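Local structure of Oxidored_FMN domain-containing protein ([Pseudomonas] geniculata N1, 6L6J) at residues D165-Y170 against D217-A222; A483-E488 against L507-I512; V523-E528 against V614-Q619. The protein probably oxidises the amine of 6-hydroxypseudooxynicotine, with FMN and a [4Fe-4S] cluster in one part of the chain and ADP bound in another. One frame throughout, in Å; residues are numbered along the deposited sequence.

Interaction 1: residues D165-Y170 against D217-A222. With FMN (flavin mononucleotide), chain B.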
loop_
_atom_site.group_PDB
_atom_site.type_symbol
_atom_site.label_atom_id
_atom_site.label_comp_id
_atom_site.label_asym_id
_atom_site.label_seq_id
_atom_site.Cartn_x
_atom_site.Cartn_y
_atom_site.Cartn_z
ATOM N N ASP A 165 -0.773 20.654 15.673
ATOM C CA ASP A 165 0.240 20.649 16.762
ATOM C C ASP A 165 1.645 20.594 16.171
ATOM O O ASP A 165 2.590 21.106 16.836
ATOM C CB ASP A 165 0.011 19.461 17.702
ATOM C CG ASP A 165 -1.384 19.469 18.293
ATOM O OD1 ASP A 165 -1.688 20.389 19.103
ATOM O OD2 ASP A 165 -2.170 18.581 17.912
ATOM N N ILE A 166 1.771 19.935 15.010
ATOM C CA ILE A 166 3.062 19.618 14.329
ATOM C C ILE A 166 2.938 20.072 12.876
ATOM O O ILE A 166 2.060 19.538 12.154
ATOM C CB ILE A 166 3.394 18.114 14.419
ATOM C CG1 ILE A 166 3.303 17.583 15.856
ATOM C CG2 ILE A 166 4.760 17.835 13.810
ATOM C CD1 ILE A 166 3.244 16.069 15.963
ATOM N N VAL A 167 3.790 21.012 12.469
ATOM C CA VAL A 167 3.801 21.618 11.109
ATOM C C VAL A 167 5.118 21.206 10.455
ATOM O O VAL A 167 6.155 21.457 11.087
ATOM C CB VAL A 167 3.626 23.144 11.214
ATOM C CG1 VAL A 167 3.758 23.863 9.888
ATOM C CG2 VAL A 167 2.297 23.490 11.862
ATOM N N TYR A 168 5.074 20.591 9.260
ATOM C CA TYR A 168 6.250 19.944 8.599
ATOM C C TYR A 168 6.950 20.917 7.635
ATOM O O TYR A 168 6.324 21.903 7.136
ATOM C CB TYR A 168 5.882 18.655 7.852
ATOM C CG TYR A 168 5.946 17.388 8.673
ATOM C CD1 TYR A 168 4.911 17.007 9.514
ATOM C CD2 TYR A 168 7.016 16.525 8.557
ATOM C CE1 TYR A 168 4.945 15.817 10.230
ATOM C CE2 TYR A 168 7.059 15.333 9.255
ATOM C CZ TYR A 168 6.031 14.974 10.109
ATOM O OH TYR A 168 6.114 13.807 10.824
ATOM N N VAL A 169 8.239 20.655 7.412
ATOM C CA VAL A 169 9.031 21.171 6.260
ATOM C C VAL A 169 9.437 19.935 5.454
ATOM O O VAL A 169 10.113 19.061 6.016
ATOM C CB VAL A 169 10.238 22.006 6.723
ATOM C CG1 VAL A 169 11.374 22.000 5.724
ATOM C CG2 VAL A 169 9.831 23.437 7.036
ATOM N N TYR A 170 8.967 19.808 4.216
ATOM C CA TYR A 170 8.989 18.510 3.495
ATOM C C TYR A 170 10.124 18.513 2.483
ATOM O O TYR A 170 10.109 19.337 1.537
ATOM C CB TYR A 170 7.661 18.259 2.797
ATOM C CG TYR A 170 7.578 16.962 2.048
ATOM C CD1 TYR A 170 7.761 15.759 2.701
ATOM C CD2 TYR A 170 7.267 16.925 0.703
ATOM C CE1 TYR A 170 7.656 14.548 2.032
ATOM C CE2 TYR A 170 7.146 15.722 0.028
ATOM C CZ TYR A 170 7.344 14.533 0.691
ATOM O OH TYR A 170 7.245 13.342 0.049
ATOM N N ASP A 217 6.450 28.850 18.698
ATOM C CA ASP A 217 6.110 29.094 20.132
ATOM C C ASP A 217 5.179 27.973 20.621
ATOM O O ASP A 217 5.442 27.447 21.707
ATOM C CB ASP A 217 5.534 30.499 20.376
ATOM C CG ASP A 217 4.565 31.033 19.316
ATOM O OD1 ASP A 217 4.342 30.344 18.283
ATOM O OD2 ASP A 217 4.036 32.159 19.526
ATOM N N THR A 218 4.173 27.591 19.828
ATOM C CA THR A 218 3.064 26.665 20.221
ATOM C C THR A 218 2.984 25.407 19.329
ATOM O O THR A 218 2.395 24.405 19.784
ATOM C CB THR A 218 1.721 27.406 20.170
ATOM O OG1 THR A 218 1.563 27.961 18.860
ATOM C CG2 THR A 218 1.624 28.486 21.225
ATOM N N CYS A 219 3.480 25.455 18.089
ATOM C CA CYS A 219 3.568 24.267 17.191
ATOM C C CYS A 219 5.009 23.750 17.138
ATOM O O CYS A 219 5.933 24.574 17.014
ATOM C CB CYS A 219 3.120 24.598 15.779
ATOM S SG CYS A 219 1.461 25.302 15.722
ATOM N N ALA A 220 5.194 22.438 17.249
ATOM C CA ALA A 220 6.463 21.773 16.896
ATOM C C ALA A 220 6.683 21.911 15.377
ATOM O O ALA A 220 5.692 21.859 14.616
ATOM C CB ALA A 220 6.426 20.330 17.319
ATOM N N VAL A 221 7.918 22.129 14.938
ATOM C CA VAL A 221 8.284 22.189 13.491
ATOM C C VAL A 221 9.066 20.928 13.138
ATOM O O VAL A 221 10.190 20.778 13.652
ATOM C CB VAL A 221 9.110 23.438 13.197
ATOM C CG1 VAL A 221 9.386 23.566 11.714
ATOM C CG2 VAL A 221 8.416 24.666 13.762
ATOM N N ALA A 222 8.464 20.033 12.350
ATOM C CA ALA A 222 9.070 18.739 11.960
ATOM C C ALA A 222 9.799 18.887 10.618
ATOM O O ALA A 222 9.403 19.706 9.807
ATOM C CB ALA A 222 8.006 17.671 11.903
HETATM N N1 FMN B . 4.877 9.826 2.508
HETATM C C2 FMN B . 4.841 11.196 2.439
HETATM O O2 FMN B . 5.815 11.815 2.876
HETATM N N3 FMN B . 3.812 11.912 1.966
HETATM C C4 FMN B . 2.706 11.304 1.505
HETATM O O4 FMN B . 1.765 11.962 1.067
HETATM C C4A FMN B . 2.658 9.815 1.509
HETATM N N5 FMN B . 1.576 9.140 1.052
HETATM C C5A FMN B . 1.550 7.792 1.150
HETATM C C6 FMN B . 0.411 7.097 0.753
HETATM C C7 FMN B . 0.386 5.722 0.875
HETATM C C7M FMN B . -0.808 4.995 0.388
HETATM C C8 FMN B . 1.524 4.992 1.447
HETATM C C8M FMN B . 1.531 3.495 1.553
HETATM C C9 FMN B . 2.651 5.658 1.846
HETATM C C9A FMN B . 2.717 7.040 1.736
HETATM N N10 FMN B . 3.844 7.746 2.183
HETATM C C10 FMN B . 3.828 9.115 2.078
HETATM C "C1'" FMN B . 5.039 7.067 2.778
HETATM C "C2'" FMN B . 4.792 6.731 4.237
HETATM O "O2'" FMN B . 4.705 7.961 4.935
HETATM C "C3'" FMN B . 5.889 5.909 4.842
HETATM O "O3'" FMN B . 7.089 6.683 4.857
HETATM C "C4'" FMN B . 6.152 4.585 4.124
HETATM O "O4'" FMN B . 4.899 3.937 3.798
HETATM C "C5'" FMN B . 7.046 3.674 4.954
HETATM O "O5'" FMN B . 6.377 3.383 6.168
HETATM P P FMN B . 5.492 2.034 6.317
HETATM O O1P FMN B . 6.462 0.884 6.166
HETATM O O2P FMN B . 4.915 2.187 7.690
HETATM O O3P FMN B . 4.459 2.107 5.210
#
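Strand 166-170 runs parallel to strand 220-222 at an angle of 27°, and four backbone hydrogen bonds zip them together. V167 N meets A220 O almost along the C=O axis at 3.0 Å, while V169 N meets A222 O in the carbonyl plane at 2.8 Å; in return A220 N gives to D165 O and A222 N to V167 O, the latter donor standing above the carbonyl plane. Y168 carries the side-chain contact on the face it shares with I166, A220 and A222. Its CB passes beside A222 O at 4.2 Å. From CG onward the ring spreads under the methyl of A222: CD2 and CE2 both come to 3.7 Å from A222 CB, and CD1, CE1 and CZ lie scarcely farther. The methyl thus sits over the ring centre, 8° off the normal, a CH-pi contact. Beyond CZ the hydroxyl leaves the two strands and hydrogen-bonds to Y25 OH and D257 OD2, which fixes the tip of the ring. I166 CG2, anti to its backbone N, adds a second apolar touch on A222 CB at 3.8 Å. An alanine here in place of Y168 would remove the ring beneath A222 CB and the hydroxyl bonded to Y25 and D257, and would probably loosen the packing on this face of the barrel. V167 and V221 point to the other face, against helices 142-162 and 197-215. At the strand's C-terminal end Y170, with CG anti to N, brings CE1 within 3.4 Å of FMN O2, its hydroxyl bonded to H173. Adjacent parallel strands with helices outside, side chains packed inside and the flavin at the C-terminal ends are the hallmark of the TIM barrel of the NADH:flavin oxidoreductase family.

Interaction 2: residues A483-E488 against L507-I512; sequences AKWRGE and LTPEDI
One hydrogen bond joins strand 483-485 to the start of helix 509-512: W485 N points at E510 OE2 over 3.1 Å, nearly straight at 170°, and uses the anti lone pair of that oxygen. The E510 chain bends at chi2 (-55°) to bring its carboxylate back to the strand. OE2 also lies in the plane of the indole at its edge, 3.2 Å from W485 CD1, with carboxylate and ring planes 32° apart. E510 OE1 takes a salt bridge from R429, so the two oxygens have separate partners. A second ionic pair stays within the loop after the strand: R486 grips E488 side-on, NE and NH2 both giving to OE1, with NE at 3.1 Å from that atom.

Apolar contact comes from P509, whose ring lies somewhat tilted over one face of the indole, the two side chains running at about a right angle to each other. P509 CB rests over the five-membered ring, a CH-pi contact 3.7 Å from W485 CG, while P509 CG lies over the same face, offset toward the rim. Farther along, the methyl CG2 of T508 packs against G487 CA at 3.5 Å; a CB on that glycine would run into this methyl.

The helix start is closed by a capping box. T508 OG1, at the N-cap, accepts from E510 N at 3.0 Å, and T508 N gives to D511 OD2 at 3.3 Å through the anti lone pair. D511 OD1 has a second partner in R516.

The chemistry is that of a carboxylate shared between a backbone N-H and an arginine, at the first turn of a helix whose amide end would probably stabilise negative charge further; E510 is therefore likely to stay ionised, tying strand, helix start and R429 together.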
loop_
_atom_site.group_PDB
_atom_site.type_symbol
_atom_site.label_atom_id
_atom_site.label_comp_id
_atom_site.label_asym_id
_atom_site.label_seq_id
_atom_site.Cartn_x
_atom_site.Cartn_y
_atom_site.Cartn_z
ATOM N N ALA A 483 -11.785 -19.285 -7.939
ATOM C CA ALA A 483 -11.591 -19.366 -9.404
ATOM C C ALA A 483 -10.379 -20.248 -9.726
ATOM O O ALA A 483 -9.793 -20.797 -8.802
ATOM C CB ALA A 483 -11.434 -17.974 -9.967
ATOM N N LYS A 484 -10.057 -20.371 -11.012
ATOM C CA LYS A 484 -8.926 -21.158 -11.560
ATOM C C LYS A 484 -8.278 -20.374 -12.707
ATOM O O LYS A 484 -8.987 -19.685 -13.457
ATOM C CB LYS A 484 -9.402 -22.525 -12.069
ATOM C CG LYS A 484 -9.511 -23.617 -11.003
ATOM C CD LYS A 484 -9.742 -25.006 -11.580
ATOM C CE LYS A 484 -8.691 -25.411 -12.609
ATOM N NZ LYS A 484 -8.789 -26.848 -12.964
ATOM N N TRP A 485 -6.971 -20.505 -12.863
ATOM C CA TRP A 485 -6.263 -20.000 -14.066
ATOM C C TRP A 485 -6.585 -20.938 -15.231
ATOM O O TRP A 485 -6.595 -22.156 -15.053
ATOM C CB TRP A 485 -4.763 -19.838 -13.791
ATOM C CG TRP A 485 -4.526 -18.899 -12.650
ATOM C CD1 TRP A 485 -4.641 -19.174 -11.319
ATOM C CD2 TRP A 485 -4.221 -17.500 -12.749
ATOM N NE1 TRP A 485 -4.371 -18.057 -10.583
ATOM C CE2 TRP A 485 -4.112 -17.015 -11.428
ATOM C CE3 TRP A 485 -3.988 -16.625 -13.821
ATOM C CZ2 TRP A 485 -3.807 -15.684 -11.154
ATOM C CZ3 TRP A 485 -3.674 -15.309 -13.549
ATOM C CH2 TRP A 485 -3.603 -14.845 -12.233
ATOM N N ARG A 486 -6.965 -20.341 -16.347
ATOM C CA ARG A 486 -7.356 -21.016 -17.603
ATOM C C ARG A 486 -6.111 -21.153 -18.490
ATOM O O ARG A 486 -5.101 -20.439 -18.218
ATOM C CB ARG A 486 -8.427 -20.162 -18.281
ATOM C CG ARG A 486 -7.899 -18.813 -18.757
ATOM C CD ARG A 486 -9.018 -17.831 -19.020
ATOM N NE ARG A 486 -9.907 -18.262 -20.093
ATOM C CZ ARG A 486 -10.949 -17.571 -20.516
ATOM N NH1 ARG A 486 -11.220 -16.403 -19.966
ATOM N NH2 ARG A 486 -11.689 -18.034 -21.504
ATOM N N GLY A 487 -6.191 -21.977 -19.539
ATOM C CA GLY A 487 -4.994 -22.422 -20.274
ATOM C C GLY A 487 -5.113 -22.370 -21.788
ATOM O O GLY A 487 -4.295 -23.050 -22.448
ATOM N N GLU A 488 -6.041 -21.583 -22.341
ATOM C CA GLU A 488 -6.163 -21.410 -23.817
ATOM C C GLU A 488 -5.627 -20.016 -24.207
ATOM O O GLU A 488 -5.756 -19.628 -25.386
ATOM C CB GLU A 488 -7.582 -21.799 -24.253
ATOM C CG GLU A 488 -8.679 -20.798 -23.948
ATOM C CD GLU A 488 -8.921 -20.449 -22.481
ATOM O OE1 GLU A 488 -10.040 -20.736 -21.963
ATOM O OE2 GLU A 488 -8.003 -19.848 -21.860
ATOM N N LEU A 507 1.557 -25.035 -20.070
ATOM C CA LEU A 507 1.087 -25.038 -18.662
ATOM C C LEU A 507 0.357 -23.725 -18.345
ATOM O O LEU A 507 0.390 -22.775 -19.154
ATOM C CB LEU A 507 2.300 -25.198 -17.742
ATOM C CG LEU A 507 3.279 -26.319 -18.101
ATOM C CD1 LEU A 507 4.571 -26.181 -17.313
ATOM C CD2 LEU A 507 2.653 -27.687 -17.870
ATOM N N THR A 508 -0.261 -23.695 -17.170
ATOM C CA THR A 508 -0.936 -22.526 -16.557
ATOM C C THR A 508 -0.391 -22.362 -15.146
ATOM O O THR A 508 0.260 -23.269 -14.628
ATOM C CB THR A 508 -2.452 -22.731 -16.503
ATOM O OG1 THR A 508 -2.759 -23.345 -15.253
ATOM C CG2 THR A 508 -2.986 -23.575 -17.640
ATOM N N PRO A 509 -0.628 -21.209 -14.478
ATOM C CA PRO A 509 -0.235 -21.037 -13.083
ATOM C C PRO A 509 -0.683 -22.171 -12.153
ATOM O O PRO A 509 -0.015 -22.364 -11.170
ATOM C CB PRO A 509 -0.915 -19.716 -12.692
ATOM C CG PRO A 509 -0.990 -18.939 -13.980
ATOM C CD PRO A 509 -1.214 -19.990 -15.046
ATOM N N GLU A 510 -1.775 -22.878 -12.470
ATOM C CA GLU A 510 -2.288 -24.021 -11.654
ATOM C C GLU A 510 -1.166 -25.050 -11.416
ATOM O O GLU A 510 -0.943 -25.427 -10.247
ATOM C CB GLU A 510 -3.512 -24.668 -12.309
ATOM C CG GLU A 510 -4.773 -23.815 -12.223
ATOM C CD GLU A 510 -5.188 -23.364 -10.828
ATOM O OE1 GLU A 510 -5.111 -24.170 -9.884
ATOM O OE2 GLU A 510 -5.579 -22.191 -10.682
ATOM N N ASP A 511 -0.452 -25.433 -12.481
ATOM C CA ASP A 511 0.665 -26.419 -12.454
ATOM C C ASP A 511 1.794 -25.912 -11.555
ATOM O O ASP A 511 2.356 -26.724 -10.795
ATOM C CB ASP A 511 1.183 -26.715 -13.866
ATOM C CG ASP A 511 0.122 -27.294 -14.790
ATOM O OD1 ASP A 511 -0.463 -28.331 -14.423
ATOM O OD2 ASP A 511 -0.138 -26.685 -15.848
ATOM N N ILE A 512 2.126 -24.628 -11.633
ATOM C CA ILE A 512 3.270 -24.051 -10.863
ATOM C C ILE A 512 2.881 -23.936 -9.393
ATOM O O ILE A 512 3.747 -24.174 -8.544
ATOM C CB ILE A 512 3.730 -22.697 -11.428
ATOM C CG1 ILE A 512 3.891 -22.749 -12.948
ATOM C CG2 ILE A 512 5.006 -22.240 -10.736
ATOM C CD1 ILE A 512 4.624 -23.971 -13.466
#

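Interaction 3: residues V523-E528 against V614-Q619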
loop_
_atom_site.group_PDB
_atom_site.type_symbol
_atom_site.label_atom_id
_atom_site.label_comp_id
_atom_site.label_asym_id
_atom_site.label_seq_id
_atom_site.Cartn_x
_atom_site.Cartn_y
_atom_site.Cartn_z
ATOM N N VAL A 523 11.899 -21.890 -20.947
ATOM C CA VAL A 523 10.436 -21.733 -20.711
ATOM C C VAL A 523 10.066 -20.264 -20.948
ATOM O O VAL A 523 10.804 -19.351 -20.470
ATOM C CB VAL A 523 10.014 -22.244 -19.322
ATOM C CG1 VAL A 523 10.917 -21.714 -18.227
ATOM C CG2 VAL A 523 8.567 -21.916 -19.008
ATOM N N ILE A 524 8.986 -20.072 -21.712
ATOM C CA ILE A 524 8.332 -18.753 -21.947
ATOM C C ILE A 524 7.148 -18.616 -20.990
ATOM O O ILE A 524 6.252 -19.508 -20.993
ATOM C CB ILE A 524 7.894 -18.586 -23.411
ATOM C CG1 ILE A 524 9.091 -18.216 -24.294
ATOM C CG2 ILE A 524 6.776 -17.565 -23.507
ATOM C CD1 ILE A 524 8.803 -18.254 -25.774
ATOM N N VAL A 525 7.157 -17.549 -20.195
ATOM C CA VAL A 525 5.997 -17.148 -19.343
ATOM C C VAL A 525 5.360 -15.971 -20.049
ATOM O O VAL A 525 6.072 -14.989 -20.274
ATOM C CB VAL A 525 6.394 -16.798 -17.897
ATOM C CG1 VAL A 525 5.183 -16.585 -17.016
ATOM C CG2 VAL A 525 7.281 -17.871 -17.296
ATOM N N TYR A 526 4.105 -16.136 -20.465
ATOM C CA TYR A 526 3.327 -15.130 -21.232
ATOM C C TYR A 526 2.366 -14.458 -20.259
ATOM O O TYR A 526 1.535 -15.170 -19.643
ATOM C CB TYR A 526 2.628 -15.799 -22.411
ATOM C CG TYR A 526 1.955 -14.869 -23.389
ATOM C CD1 TYR A 526 2.611 -13.769 -23.922
ATOM C CD2 TYR A 526 0.671 -15.136 -23.837
ATOM C CE1 TYR A 526 1.989 -12.948 -24.848
ATOM C CE2 TYR A 526 0.042 -14.331 -24.770
ATOM C CZ TYR A 526 0.700 -13.229 -25.268
ATOM O OH TYR A 526 0.059 -12.434 -26.171
ATOM N N ASP A 527 2.554 -13.150 -20.072
ATOM C CA ASP A 527 1.804 -12.318 -19.102
ATOM C C ASP A 527 0.783 -11.466 -19.860
ATOM O O ASP A 527 1.198 -10.499 -20.516
ATOM C CB ASP A 527 2.758 -11.466 -18.268
ATOM C CG ASP A 527 2.048 -10.681 -17.193
ATOM O OD1 ASP A 527 0.876 -11.042 -16.899
ATOM O OD2 ASP A 527 2.673 -9.724 -16.662
ATOM N N GLU A 528 -0.491 -11.858 -19.772
ATOM C CA GLU A 528 -1.686 -11.066 -20.168
ATOM C C GLU A 528 -2.530 -10.738 -18.918
ATOM O O GLU A 528 -3.708 -10.350 -19.087
ATOM C CB GLU A 528 -2.526 -11.871 -21.163
ATOM C CG GLU A 528 -2.011 -11.798 -22.582
ATOM C CD GLU A 528 -2.677 -10.728 -23.422
ATOM O OE1 GLU A 528 -3.891 -10.847 -23.658
ATOM O OE2 GLU A 528 -1.984 -9.774 -23.818
ATOM N N VAL A 614 4.359 -21.118 -20.036
ATOM C CA VAL A 614 3.295 -20.861 -19.022
ATOM C C VAL A 614 2.447 -19.690 -19.532
ATOM O O VAL A 614 3.005 -18.580 -19.747
ATOM C CB VAL A 614 3.834 -20.637 -17.595
ATOM C CG1 VAL A 614 2.723 -20.788 -16.571
ATOM C CG2 VAL A 614 4.979 -21.579 -17.254
ATOM N N LEU A 615 1.164 -19.966 -19.795
ATOM C CA LEU A 615 0.138 -18.950 -20.131
ATOM C C LEU A 615 -0.484 -18.390 -18.837
ATOM O O LEU A 615 -1.137 -19.145 -18.106
ATOM C CB LEU A 615 -0.908 -19.596 -21.045
ATOM C CG LEU A 615 -0.389 -20.119 -22.387
ATOM C CD1 LEU A 615 -1.477 -20.853 -23.146
ATOM C CD2 LEU A 615 0.169 -19.000 -23.254
ATOM N N VAL A 616 -0.249 -17.102 -18.569
ATOM C CA VAL A 616 -0.851 -16.330 -17.439
ATOM C C VAL A 616 -1.715 -15.218 -18.050
ATOM O O VAL A 616 -1.178 -14.105 -18.279
ATOM C CB VAL A 616 0.228 -15.764 -16.486
ATOM C CG1 VAL A 616 -0.344 -15.512 -15.102
ATOM C CG2 VAL A 616 1.453 -16.658 -16.375
ATOM N N THR A 617 -2.998 -15.515 -18.316
ATOM C CA THR A 617 -3.901 -14.647 -19.131
ATOM C C THR A 617 -5.242 -14.356 -18.431
ATOM O O THR A 617 -5.988 -13.503 -18.936
ATOM C CB THR A 617 -4.124 -15.254 -20.526
ATOM O OG1 THR A 617 -4.800 -16.496 -20.350
ATOM C CG2 THR A 617 -2.832 -15.465 -21.286
ATOM N N GLY A 618 -5.554 -14.999 -17.311
ATOM C CA GLY A 618 -6.793 -14.685 -16.575
ATOM C C GLY A 618 -7.309 -15.884 -15.813
ATOM O O GLY A 618 -6.643 -16.955 -15.852
ATOM N N GLN A 619 -8.424 -15.682 -15.107
ATOM C CA GLN A 619 -9.045 -16.673 -14.194
ATOM C C GLN A 619 -10.496 -16.880 -14.640
ATOM O O GLN A 619 -11.074 -15.930 -15.166
ATOM C CB GLN A 619 -8.976 -16.183 -12.746
ATOM C CG GLN A 619 -7.568 -15.989 -12.182
ATOM C CD GLN A 619 -7.552 -15.103 -10.950
ATOM O OE1 GLN A 619 -7.666 -13.871 -11.016
ATOM N NE2 GLN A 619 -7.396 -15.728 -9.799
#
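V525 and V616 lie side by side and point the same way, V525 CG1 reaching V616 CG2 at 3.8 Å; in both valines CG1 is anti to the backbone N. Two residues earlier V523 and V614 also lie side by side, CG2 against CG2 at 4.0 Å, though V523 turns CG2, not CG1, anti to N. Helix 533-542 packs on V525 and V616 from this face. On the reverse face Y526 and L615 cross obliquely, Y526 CD2 meeting L615 CD2 at 3.9 Å. Here Y526 holds CG anti to N (chi1 -172°), and its hydroxyl bonds to H494 beyond the two strands. E528 and T617 also cross obliquely where the strands end, E528 CB lying 3.6 Å from the methyl CG2 of T617, while the carboxylate goes to T553 and N493.

Beneath these side chains the strands run parallel, 9° apart, joined by four backbone hydrogen bonds. Y526 N to V614 O is the straightest at 174°; V614 N gives to I524 O, V616 N to Y526 O and E528 N to V616 O. Strand-to-strand cohesion thus rests on main-chain polarity and aliphatic packing, whereas the polar ends turn to partners outside, as suits the interior of a Rossmann-like alpha/beta sheet.

Interactions 1 and 3 are both buried pairings of parallel strands, yet they belong to different domains, their centres about 51 Å apart on opposite sides of the chain's centre: one lies in the closed barrel that carries FMN, the other in an open alpha/beta sheet. Interaction 2, only partly buried, adjoins interaction 3, with centres about 8 Å apart. Both reach strand 612-621: L507 O probably accepts from L615 N, P509 packs on L615, and W485 on G618. The two strand pairs rely on repeated main-chain bonds and apolar side chains, whereas interaction 2, nearer the surface, is held by a single backbone-to-carboxylate bond and by proline on indole, with ionic pairs and a helix cap alongside.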